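Amidohydrolase 3 domain-containing protein (Pyrococcus horikoshii, PDB 3IGH) is an uncharacterized metal-dependent hydrolase of the amidohydrolase family that probably cleaves carbon-nitrogen bonds other than peptide bonds. Local coordinates at the interface of chains A and B. Residues are numbered along the deposited sequence; one frame, centred on the assembly and turned at random. Chains: chain A/B, Uncharacterized metal-dependent hydrolase.

Contact 1 and contact 2 are neighbouring parts of one two-fold symmetric interface between identical chains, the centres of their C-alpha atoms lying about 12 Å apart. Helix 212-223 serves both, giving B:Arg216 to contact 1 and Phe219 of each chain to contact 2. The stretch that leaves helix 237-246 also runs through both, from A:Glu244 to A:Gly247 in the first and on to A:Leu248 in the second. Contact 1 is largely polar and contact 2 wholly apolar, so a greasy centre is flanked by directional bonds. That pattern would suit a dimer, although the structure alone does not show that it forms in the cell.

Contact 1: the interface of chains A and B. Residues chain A 244-247; chain B 216, 242.
B:Arg216 reaches across to the carboxy-terminal end of helix 237-246 of chain A, a glycine-closed helix cap in a member of the amidohydrolase family. Its side chain runs extended from CG to NE and brings the guanidinium to the backbone carbonyl of A:Glu244 in the last turn of the helix. B:Arg216 NH2 donates to the backbone O of A:Glu244 at 2.8 Å. The donor lies nearly along the C=O axis, with an angle of 173° at the oxygen, yet that oxygen is tilted 28° out of the guanidinium plane. B:Arg216 NH1 adds a weak hydrogen bond to the same O of A:Glu244, at 2.9 Å; both bonds are well bent at the hydrogen, as expected when two nitrogens share one acceptor. The O of A:Ser245 comes within 3.1 Å of B:Arg216 NH1, but the N-H points elsewhere.

One face of the guanidinium is turned toward the main chain that leaves the helix: the N of A:Gly247 stands 3.5 Å above the B:Arg216 plane, near the rim, and the carbonyl carbon of A:Ile246 lies over its centre. The partial negative charge of a helix terminus may well strengthen the attraction. The A:Glu244 chain bends at chi2, its carboxylate plane steeply inclined to the guanidinium, and A:Glu244 OE1 lies 3.7 Å from B:Arg216 NH2, a long salt bridge from a poorly ordered side chain. Nearby, water 1 joins the O of A:Gly247 to the O of B:Arg216.

Farther along, A:Ile246 and B:Lys242 run antiparallel alongside one another. The isoleucine rotation (chi1 63°) leaves CG2 anti to the carbonyl carbon, and A:Ile246 CG2 packs on B:Lys242 CB at 3.6 Å.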
ATOM      1  N   GLU A 244       5.645  -9.001   8.144  1.00 30.11           N
ATOM      2  CA  GLU A 244       6.198  -8.605   9.442  1.00 33.65           C
ATOM      3  C   GLU A 244       7.649  -8.123   9.348  1.00 32.23           C
ATOM      4  O   GLU A 244       8.029  -7.176  10.031  1.00 32.80           O
ATOM      5  CB  GLU A 244       6.040  -9.765  10.440  1.00 33.02           C
ATOM      6  CG  GLU A 244       7.075  -9.862  11.563  1.00 62.97           C
ATOM      7  CD  GLU A 244       6.682  -9.109  12.812  1.00 85.94           C
ATOM      8  OE1 GLU A 244       6.558  -7.867  12.754  1.00 98.96           O
ATOM      9  OE2 GLU A 244       6.513  -9.766  13.864  1.00 97.83           O
ATOM     10  N   SER A 245       8.438  -8.751   8.480  1.00 37.87           N
ATOM     11  CA  SER A 245       9.842  -8.377   8.278  1.00 40.28           C
ATOM     12  C   SER A 245      10.067  -6.935   7.791  1.00 40.17           C
ATOM     13  O   SER A 245      11.139  -6.384   7.998  1.00 37.58           O
ATOM     14  CB  SER A 245      10.533  -9.359   7.327  1.00 42.23           C
ATOM     15  OG  SER A 245      10.230  -9.052   5.971  1.00 50.59           O
ATOM     16  N   ILE A 246       9.080  -6.334   7.130  1.00 31.89           N
ATOM     17  CA  ILE A 246       9.165  -4.912   6.789  1.00 32.28           C
ATOM     18  C   ILE A 246       8.170  -4.047   7.559  1.00 30.79           C
ATOM     19  O   ILE A 246       8.166  -2.824   7.421  1.00 32.01           O
ATOM     20  CB  ILE A 246       9.053  -4.637   5.264  1.00 39.82           C
ATOM     21  CG1 ILE A 246       7.694  -5.073   4.706  1.00 29.51           C
ATOM     22  CG2 ILE A 246      10.199  -5.306   4.528  1.00 42.06           C
ATOM     23  CD1 ILE A 246       7.395  -4.516   3.304  1.00 36.66           C
ATOM     24  N   GLY A 247       7.330  -4.683   8.371  1.00 28.84           N
ATOM     25  CA  GLY A 247       6.343  -3.955   9.164  1.00 29.24           C
ATOM     26  C   GLY A 247       5.104  -3.594   8.361  1.00 26.69           C
ATOM     27  O   GLY A 247       4.338  -2.723   8.762  1.00 29.70           O
TER
ATOM     28  N   ARG B 216       8.871   0.960   9.067  1.00 25.74           N
ATOM     29  CA  ARG B 216       7.918   0.340  10.009  1.00 26.99           C
ATOM     30  C   ARG B 216       7.029   1.381  10.693  1.00 23.46           C
ATOM     31  O   ARG B 216       5.827   1.171  10.856  1.00 27.49           O
ATOM     32  CB  ARG B 216       8.646  -0.467  11.085  1.00 24.14           C
ATOM     33  CG  ARG B 216       9.295  -1.740  10.600  1.00 31.15           C
ATOM     34  CD  ARG B 216       9.857  -2.483  11.808  1.00 38.29           C
ATOM     35  NE  ARG B 216      10.488  -3.733  11.427  1.00 51.26           N
ATOM     36  CZ  ARG B 216       9.853  -4.899  11.371  1.00 46.35           C
ATOM     37  NH1 ARG B 216      10.514  -5.988  11.010  1.00 45.02           N
ATOM     38  NH2 ARG B 216       8.562  -4.976  11.679  1.00 42.90           N
ATOM     39  N   LYS B 242      14.517  -5.628   0.790  1.00 30.25           N
ATOM     40  CA  LYS B 242      13.408  -6.207   1.538  1.00 32.87           C
ATOM     41  C   LYS B 242      12.064  -6.023   0.832  1.00 33.54           C
ATOM     42  O   LYS B 242      11.220  -6.912   0.887  1.00 30.49           O
ATOM     43  CB  LYS B 242      13.373  -5.647   2.953  1.00 35.43           C
ATOM     44  CG  LYS B 242      14.593  -6.035   3.772  1.00 41.25           C
ATOM     45  CD  LYS B 242      14.391  -5.748   5.248  1.00 57.14           C
ATOM     46  CE  LYS B 242      15.547  -6.311   6.066  1.00 79.09           C
ATOM     47  NZ  LYS B 242      15.345  -6.132   7.530  1.00 93.49           N
TER
HETATM   48  O   HOH W   1       4.790  -1.370  11.176  1.00 29.98           O

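Contact 2: the interface of chains A and B. Residues chain A 219, 248, 251, 253, 256, 258; chain B 219, 248, 251, 253, 258.
The backbone O of A:Leu256 sits between the amide of its own hairpin and an aromatic rim of the other chain: the N of A:Gly253 is 2.8 Å from it across the hairpin turn, while CZ of B:Phe251 approaches to 3.9 Å. Its near polar neighbour thus belongs to its own chain, and within this patch the subunits meet without polar pairing. Cohesion here is therefore a matter of ring and methyl packing.

A:Phe251 and B:Phe251 form the centre. Each CG is roughly anti to the backbone N (chi1 -156°), which sends the ring out over the opposite subunit, and the two side chains lie antiparallel. The rings meet edge-to-face, planes 85° apart and centroids 4.5 Å apart; the fine fit of the CD2 and CE2 edges is doubtful, because their modelled separation is too short. On its far side each ring turns CE1 toward the CA of Gly253 in the partner, a residue with no side chain to intervene.

Phe219 extends the cluster on either flank. The A:Phe219 ring stands edge-to-face with that of B:Phe251, their planes 76° apart, and its face receives the methyl B:Leu248 CD1, 3.7 Å from A:Phe219 CE1 and offset toward the rim. A:Leu248 repeats this CH-pi contact on B:Phe219. The other leucine branches reach tip to tip, A:Leu248 CD2 to B:Leu248 CD2 at 4.0 Å.

In the fold, helix 212-223 supplies Phe219, and the connection after helix 237-246 supplies Leu248 and leads into short strand 251-252, which turns at Gly253 into strand 256-264, so a small hairpin from each subunit carries the central rings across the two-fold axis.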
ATOM      1  N   PHE A 219       0.638  -7.173  -6.431  1.00 28.20           N
ATOM      2  CA  PHE A 219       1.419  -5.930  -6.376  1.00 29.14           C
ATOM      3  C   PHE A 219       1.723  -5.397  -7.785  1.00 29.03           C
ATOM      4  O   PHE A 219       1.591  -4.207  -8.042  1.00 25.49           O
ATOM      5  CB  PHE A 219       2.739  -6.131  -5.607  1.00 28.51           C
ATOM      6  CG  PHE A 219       2.600  -6.106  -4.103  1.00 32.73           C
ATOM      7  CD1 PHE A 219       1.770  -5.175  -3.467  1.00 28.10           C
ATOM      8  CD2 PHE A 219       3.338  -6.979  -3.321  1.00 25.76           C
ATOM      9  CE1 PHE A 219       1.656  -5.147  -2.067  1.00 34.06           C
ATOM     10  CE2 PHE A 219       3.238  -6.958  -1.926  1.00 26.30           C
ATOM     11  CZ  PHE A 219       2.390  -6.041  -1.297  1.00 29.44           C
ATOM     12  N   LEU A 248       4.890  -4.277   7.238  1.00 30.22           N
ATOM     13  CA  LEU A 248       3.701  -4.018   6.427  1.00 30.09           C
ATOM     14  C   LEU A 248       2.478  -4.703   7.041  1.00 26.23           C
ATOM     15  O   LEU A 248       2.420  -5.934   7.112  1.00 34.68           O
ATOM     16  CB  LEU A 248       3.915  -4.474   4.976  1.00 25.31           C
ATOM     17  CG  LEU A 248       2.729  -4.383   3.991  1.00 29.35           C
ATOM     18  CD1 LEU A 248       2.178  -2.968   3.943  1.00 26.97           C
ATOM     19  CD2 LEU A 248       3.140  -4.825   2.583  1.00 30.18           C
ATOM     20  N   PHE A 251      -3.003  -2.192   4.597  1.00 28.68           N
ATOM     21  CA  PHE A 251      -2.586  -1.171   3.648  0.80 31.13           C
ATOM     22  C   PHE A 251      -3.608  -1.155   2.516  1.00 33.46           C
ATOM     23  O   PHE A 251      -3.784  -2.166   1.821  1.00 29.33           O
ATOM     24  CB  PHE A 251      -1.181  -1.517   3.120  0.80 29.46           C
ATOM     25  CG  PHE A 251      -0.385  -0.333   2.591  0.80 39.17           C
ATOM     26  CD1 PHE A 251      -0.691   0.974   2.945  0.80 42.96           C
ATOM     27  CD2 PHE A 251       0.719  -0.553   1.758  0.80 42.97           C
ATOM     28  CE1 PHE A 251       0.068   2.048   2.447  0.80 45.48           C
ATOM     29  CE2 PHE A 251       1.491   0.509   1.267  0.80 42.88           C
ATOM     30  CZ  PHE A 251       1.162   1.814   1.613  0.80 36.54           C
ATOM     31  N   GLY A 253      -4.617   0.282  -0.964  1.00 29.95           N
ATOM     32  CA  GLY A 253      -4.204   0.939  -2.197  1.00 28.77           C
ATOM     33  C   GLY A 253      -5.417   1.342  -3.002  1.00 32.50           C
ATOM     34  O   GLY A 253      -6.502   1.557  -2.451  1.00 29.27           O
ATOM     35  N   LEU A 256      -6.032  -2.849  -4.536  1.00 27.68           N
ATOM     36  CA  LEU A 256      -5.504  -3.880  -3.650  1.00 29.72           C
ATOM     37  C   LEU A 256      -5.447  -3.403  -2.202  1.00 29.07           C
ATOM     38  O   LEU A 256      -4.906  -2.328  -1.907  1.00 28.14           O
ATOM     39  CB  LEU A 256      -4.100  -4.306  -4.113  1.00 28.45           C
ATOM     40  CG  LEU A 256      -3.345  -5.352  -3.275  1.00 27.84           C
ATOM     41  CD1 LEU A 256      -4.075  -6.713  -3.320  1.00 20.75           C
ATOM     42  CD2 LEU A 256      -1.896  -5.490  -3.754  1.00 29.46           C
ATOM     43  N   ILE A 258      -4.002  -4.988   1.407  1.00 26.34           N
ATOM     44  CA  ILE A 258      -3.393  -6.029   2.240  1.00 25.68           C
ATOM     45  C   ILE A 258      -4.303  -6.086   3.457  1.00 29.80           C
ATOM     46  O   ILE A 258      -4.307  -5.164   4.271  1.00 27.56           O
ATOM     47  CB  ILE A 258      -1.926  -5.680   2.627  1.00 27.11           C
ATOM     48  CG1 ILE A 258      -1.107  -5.323   1.376  1.00 26.31           C
ATOM     49  CG2 ILE A 258      -1.271  -6.830   3.429  1.00 25.57           C
ATOM     50  CD1 ILE A 258      -1.106  -6.399   0.267  1.00 29.89           C
TER
ATOM     51  N   PHE B 219       4.453   2.800   8.097  1.00 28.20           N
ATOM     52  CA  PHE B 219       3.381   1.807   7.945  1.00 29.14           C
ATOM     53  C   PHE B 219       2.410   1.846   9.137  1.00 29.03           C
ATOM     54  O   PHE B 219       1.200   1.809   8.955  1.00 25.49           O
ATOM     55  CB  PHE B 219       3.951   0.384   7.796  1.00 28.51           C
ATOM     56  CG  PHE B 219       4.450   0.050   6.409  1.00 32.73           C
ATOM     57  CD1 PHE B 219       3.739   0.443   5.269  1.00 28.10           C
ATOM     58  CD2 PHE B 219       5.603  -0.701   6.245  1.00 25.76           C
ATOM     59  CE1 PHE B 219       4.199   0.117   3.982  1.00 34.06           C
ATOM     60  CE2 PHE B 219       6.069  -1.037   4.970  1.00 26.30           C
ATOM     61  CZ  PHE B 219       5.367  -0.622   3.834  1.00 29.44           C
ATOM     62  N   LEU B 248       6.961  -5.903  -3.362  1.00 30.22           N
ATOM     63  CA  LEU B 248       6.332  -4.600  -3.145  1.00 30.09           C
ATOM     64  C   LEU B 248       7.084  -3.511  -3.913  1.00 26.23           C
ATOM     65  O   LEU B 248       8.251  -3.233  -3.622  1.00 34.68           O
ATOM     66  CB  LEU B 248       6.260  -4.267  -1.648  1.00 25.31           C
ATOM     67  CG  LEU B 248       5.727  -2.880  -1.226  1.00 29.35           C
ATOM     68  CD1 LEU B 248       4.345  -2.635  -1.809  1.00 26.97           C
ATOM     69  CD2 LEU B 248       5.673  -2.746   0.300  1.00 30.18           C
ATOM     70  N   PHE B 251       3.419   1.834  -4.461  1.00 28.68           N
ATOM     71  CA  PHE B 251       2.167   1.531  -3.785  0.80 31.13           C
ATOM     72  C   PHE B 251       1.665   2.824  -3.152  1.00 33.46           C
ATOM     73  O   PHE B 251       2.344   3.403  -2.292  1.00 29.33           O
ATOM     74  CB  PHE B 251       2.419   0.453  -2.715  0.80 29.46           C
ATOM     75  CG  PHE B 251       1.197  -0.364  -2.325  0.80 39.17           C
ATOM     76  CD1 PHE B 251       0.079  -0.448  -3.145  0.80 42.96           C
ATOM     77  CD2 PHE B 251       1.198  -1.095  -1.130  0.80 42.97           C
ATOM     78  CE1 PHE B 251      -1.034  -1.219  -2.763  0.80 45.48           C
ATOM     79  CE2 PHE B 251       0.101  -1.876  -0.747  0.80 42.88           C
ATOM     80  CZ  PHE B 251      -1.019  -1.936  -1.566  0.80 36.54           C
ATOM     81  N   GLY B 253      -0.992   4.537  -0.870  1.00 29.95           N
ATOM     82  CA  GLY B 253      -2.007   4.396   0.166  1.00 28.77           C
ATOM     83  C   GLY B 253      -2.769   5.690   0.325  1.00 32.50           C
ATOM     84  O   GLY B 253      -2.865   6.490  -0.613  1.00 29.27           O
ATOM     85  N   ILE B 258       4.807   4.296  -1.144  1.00 26.34           N
ATOM     86  CA  ILE B 258       6.124   3.683  -1.347  1.00 25.68           C
ATOM     87  C   ILE B 258       6.532   4.172  -2.728  1.00 29.80           C
ATOM     88  O   ILE B 258       5.961   3.743  -3.730  1.00 27.56           O
ATOM     89  CB  ILE B 258       6.059   2.129  -1.275  1.00 27.11           C
ATOM     90  CG1 ILE B 258       5.352   1.676   0.012  1.00 26.31           C
ATOM     91  CG2 ILE B 258       7.469   1.505  -1.402  1.00 25.57           C
ATOM     92  CD1 ILE B 258       5.961   2.229   1.321  1.00 29.89           C
TER